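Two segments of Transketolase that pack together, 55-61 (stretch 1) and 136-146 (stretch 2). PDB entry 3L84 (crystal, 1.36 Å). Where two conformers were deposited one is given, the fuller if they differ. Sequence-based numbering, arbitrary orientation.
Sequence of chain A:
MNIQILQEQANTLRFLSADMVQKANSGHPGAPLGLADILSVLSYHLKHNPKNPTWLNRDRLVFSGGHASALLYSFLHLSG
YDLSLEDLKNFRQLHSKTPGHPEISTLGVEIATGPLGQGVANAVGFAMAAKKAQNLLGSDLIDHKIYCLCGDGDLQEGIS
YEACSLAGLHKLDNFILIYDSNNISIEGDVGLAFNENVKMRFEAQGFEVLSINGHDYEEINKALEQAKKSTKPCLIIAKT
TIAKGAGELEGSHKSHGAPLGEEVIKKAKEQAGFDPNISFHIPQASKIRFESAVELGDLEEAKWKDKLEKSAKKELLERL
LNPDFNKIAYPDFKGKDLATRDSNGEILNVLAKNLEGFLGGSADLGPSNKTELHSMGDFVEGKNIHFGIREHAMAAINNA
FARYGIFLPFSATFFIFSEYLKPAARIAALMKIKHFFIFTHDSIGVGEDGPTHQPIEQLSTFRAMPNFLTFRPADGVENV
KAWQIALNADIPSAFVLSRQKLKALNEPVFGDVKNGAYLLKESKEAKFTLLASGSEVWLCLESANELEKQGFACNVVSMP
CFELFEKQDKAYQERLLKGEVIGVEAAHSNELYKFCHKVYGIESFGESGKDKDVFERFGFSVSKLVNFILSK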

# COMPACT_ATOMS: atom_id res chain seq x y z
N TRP A 55 6.01 -29.98 11.86
CA TRP A 55 7.39 -30.44 11.99
C TRP A 55 8.32 -29.28 11.62
O TRP A 55 8.29 -28.78 10.51
CB TRP A 55 7.64 -31.64 11.09
CG TRP A 55 9.09 -32.06 11.02
CD1 TRP A 55 10.06 -31.96 12.01
CD2 TRP A 55 9.74 -32.60 9.86
NE1 TRP A 55 11.24 -32.42 11.50
CE2 TRP A 55 11.08 -32.80 10.19
CE3 TRP A 55 9.29 -32.93 8.58
CZ2 TRP A 55 12.01 -33.32 9.29
CZ3 TRP A 55 10.20 -33.45 7.68
CH2 TRP A 55 11.57 -33.64 8.05
N LEU A 56 9.14 -28.86 12.57
CA LEU A 56 9.88 -27.60 12.42
C LEU A 56 10.84 -27.58 11.24
O LEU A 56 11.08 -26.52 10.68
CB LEU A 56 10.65 -27.31 13.71
CG LEU A 56 11.26 -25.92 13.82
CD1 LEU A 56 10.19 -24.83 13.88
CD2 LEU A 56 12.10 -25.87 15.10
N ASN A 57 11.42 -28.72 10.90
CA ASN A 57 12.43 -28.80 9.85
C ASN A 57 11.87 -29.30 8.51
O ASN A 57 12.64 -29.72 7.66
CB ASN A 57 13.67 -29.60 10.28
CG ASN A 57 14.87 -29.36 9.38
OD1 ASN A 57 15.15 -28.24 9.00
ND2 ASN A 57 15.60 -30.43 9.02
N ARG A 58 10.57 -29.26 8.35
CA ARG A 58 9.96 -29.55 7.06
C ARG A 58 10.37 -28.54 6.00
O ARG A 58 10.60 -27.36 6.30
CB ARG A 58 8.44 -29.55 7.16
CG ARG A 58 7.83 -28.20 7.40
CD ARG A 58 6.39 -28.29 7.79
NE ARG A 58 5.75 -26.98 7.90
CZ ARG A 58 5.74 -26.29 9.02
NH1 ARG A 58 6.38 -26.70 10.10
NH2 ARG A 58 5.10 -25.14 9.11
N ASP A 59 10.44 -28.95 4.74
CA ASP A 59 10.46 -27.97 3.67
C ASP A 59 9.16 -27.16 3.70
O ASP A 59 8.10 -27.69 4.00
CB ASP A 59 10.56 -28.64 2.31
CG ASP A 59 11.88 -29.30 2.04
OD1 ASP A 59 12.91 -29.02 2.71
OD2 ASP A 59 11.93 -30.17 1.14
N ARG A 60 9.26 -25.88 3.38
CA ARG A 60 8.11 -24.98 3.35
C ARG A 60 7.74 -24.75 1.87
O ARG A 60 8.55 -24.23 1.11
CB ARG A 60 8.37 -23.62 4.04
CG ARG A 60 8.97 -23.62 5.47
CD ARG A 60 8.07 -24.30 6.42
NE ARG A 60 8.28 -23.97 7.85
CZ ARG A 60 9.18 -24.53 8.66
NH1 ARG A 60 10.06 -25.41 8.19
NH2 ARG A 60 9.20 -24.26 9.96
N LEU A 61 6.51 -25.09 1.48
CA LEU A 61 5.99 -24.91 0.15
C LEU A 61 5.02 -23.74 0.17
O LEU A 61 4.12 -23.73 1.00
CB LEU A 61 5.27 -26.16 -0.30
CG LEU A 61 4.55 -26.16 -1.64
CD1 LEU A 61 5.54 -25.90 -2.74
CD2 LEU A 61 3.78 -27.50 -1.82
N LEU A 136 20.27 -20.17 15.67
CA LEU A 136 19.92 -20.48 17.04
C LEU A 136 20.08 -21.95 17.40
O LEU A 136 20.55 -22.28 18.49
CB LEU A 136 18.47 -20.06 17.28
CG LEU A 136 18.19 -18.56 17.29
CD1 LEU A 136 16.69 -18.35 17.45
CD2 LEU A 136 18.96 -17.85 18.41
N LEU A 137 19.66 -22.84 16.50
CA LEU A 137 19.54 -24.28 16.79
C LEU A 137 20.61 -25.16 16.16
O LEU A 137 20.74 -26.34 16.53
CB LEU A 137 18.17 -24.79 16.33
CG LEU A 137 17.00 -24.09 16.98
CD1 LEU A 137 15.68 -24.51 16.34
CD2 LEU A 137 16.97 -24.32 18.50
N GLY A 138 21.38 -24.62 15.22
CA GLY A 138 22.42 -25.33 14.52
C GLY A 138 22.01 -25.91 13.19
O GLY A 138 20.85 -26.27 12.98
N SER A 139 22.99 -26.06 12.29
CA SER A 139 22.74 -26.70 10.99
C SER A 139 22.40 -28.18 11.07
O SER A 139 21.82 -28.71 10.12
CB SER A 139 23.91 -26.48 10.04
OG SER A 139 25.08 -27.02 10.57
N ASP A 140 22.71 -28.83 12.20
CA ASP A 140 22.28 -30.21 12.43
C ASP A 140 20.76 -30.30 12.53
O ASP A 140 20.15 -31.32 12.20
CB ASP A 140 22.87 -30.78 13.72
CG ASP A 140 24.37 -31.06 13.64
OD1 ASP A 140 24.89 -31.25 12.52
OD2 ASP A 140 25.00 -31.10 14.72
N LEU A 141 20.12 -29.23 13.01
CA LEU A 141 18.68 -29.25 13.26
C LEU A 141 17.86 -28.48 12.23
O LEU A 141 16.66 -28.73 12.06
CB LEU A 141 18.38 -28.68 14.65
CG LEU A 141 18.86 -29.51 15.83
CD1 LEU A 141 18.41 -28.89 17.16
CD2 LEU A 141 18.43 -30.98 15.70
N ILE A 142 18.44 -27.48 11.56
CA ILE A 142 17.71 -26.69 10.58
C ILE A 142 18.45 -26.71 9.26
O ILE A 142 19.57 -26.20 9.16
CB ILE A 142 17.47 -25.25 11.03
CG1 ILE A 142 16.67 -25.23 12.34
CG2 ILE A 142 16.75 -24.45 9.93
CD1 ILE A 142 15.19 -25.62 12.23
N ASP A 143 17.86 -27.36 8.27
CA ASP A 143 18.54 -27.56 6.97
C ASP A 143 17.60 -27.66 5.76
O ASP A 143 18.01 -28.06 4.68
CB ASP A 143 19.51 -28.72 7.02
CG ASP A 143 18.83 -30.03 7.14
OD1 ASP A 143 17.57 -30.08 7.08
OD2 ASP A 143 19.54 -31.06 7.29
N HIS A 144 16.38 -27.22 5.90
CA HIS A 144 15.33 -27.50 4.93
C HIS A 144 15.33 -26.43 3.83
O HIS A 144 16.06 -25.42 3.88
CB HIS A 144 13.99 -27.53 5.66
CG HIS A 144 13.60 -26.22 6.24
ND1 HIS A 144 12.99 -25.22 5.51
CD2 HIS A 144 13.80 -25.70 7.48
CE1 HIS A 144 12.77 -24.18 6.29
NE2 HIS A 144 13.26 -24.43 7.49
N LYS A 145 14.53 -26.68 2.81
CA LYS A 145 14.33 -25.74 1.70
C LYS A 145 13.03 -24.98 1.85
O LYS A 145 12.15 -25.34 2.64
CB LYS A 145 14.34 -26.51 0.38
CG LYS A 145 15.65 -27.22 0.09
CD LYS A 145 16.82 -26.28 -0.16
CE LYS A 145 18.13 -27.04 -0.44
NZ LYS A 145 19.24 -26.08 -0.58
N ILE A 146 12.92 -23.92 1.04
CA ILE A 146 11.70 -23.13 0.87
C ILE A 146 11.45 -23.07 -0.61
O ILE A 146 12.31 -22.58 -1.38
CB ILE A 146 11.83 -21.72 1.43
CG1 ILE A 146 12.13 -21.73 2.95
CG2 ILE A 146 10.54 -20.94 1.14
CD1 ILE A 146 13.53 -22.04 3.41

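The most unusual feature of this contact is the surroundings of the His144 ring. The guanidinium of Arg60 lies flat on it, with centres 4.6 Å apart and planes at 27°, and the carbonyl oxygen Arg58 O sits over the same face, 3.2 Å from His144 CG. Proximity alone does not make a hydrogen bond here: Arg60 NH1 and His144 NE2 are 3.4 Å apart, but the angle is poor, so the pair is best read as stacking.

Both partners are held in place by bonds within their own stretches. Arg60 NH1 donates to Leu56 O at 2.9 Å and to Arg58 O at 2.8 Å, while Arg60 NH2 reaches Leu56 O at 3.0 Å. The m, m, t course of its chi1 to chi3 folds the arginine back along its own loop, whose carbonyls suit a charged, multiply donating group. His144, with chi1 p, points its CA-to-CB bond toward stretch 1, and its ND1 donates to Lys145 O at 3.0 Å and 176°, which fixes the ring.

Asn57 supplies a paired clamp that depends on an amide being both donor and acceptor. Asp143 N donates to Asn57 OD1 at 2.9 Å and 169°, and Asn57 ND2 donates to Asp143 OD1 at 2.8 Å and 168°. The atoms involved show that one side chain engages both the backbone and the carboxylate of Asp143, and the near-linear angles show that both bonds are well directed. Asn57 also has the largest area covered by the other stretch, 90 Å² of its surface.

Farther along, Asp59 acts as an acceptor for backbone: Lys145 N donates to Asp59 OD1 at 2.8 Å and 172°. Lys145 approaches mainly through its main chain, for the end of its side chain leads away. Its carbonyl then receives Arg60 N, with Arg60 N to Lys145 O at 3.0 Å and 163°. This leads into a parallel bridge between Arg60 and Ile146, whose side chains share one face of the sheet. CA-H...O contacts accompany the pairing, with Asp59 CA to Lys145 O and Ile146 CA to Arg60 O both at 3.3 Å.

The other end is apolar. Leu56 CD2 lies 4.0 Å from Leu137 CD1 and 4.2 Å from Ile142 CD1, so branched aliphatic chains meet at van der Waals range. All three residues are buried. Altogether 485 Å² is covered, summed over both sides, a modest area in which precisely directed polar contacts join a small hydrophobic patch.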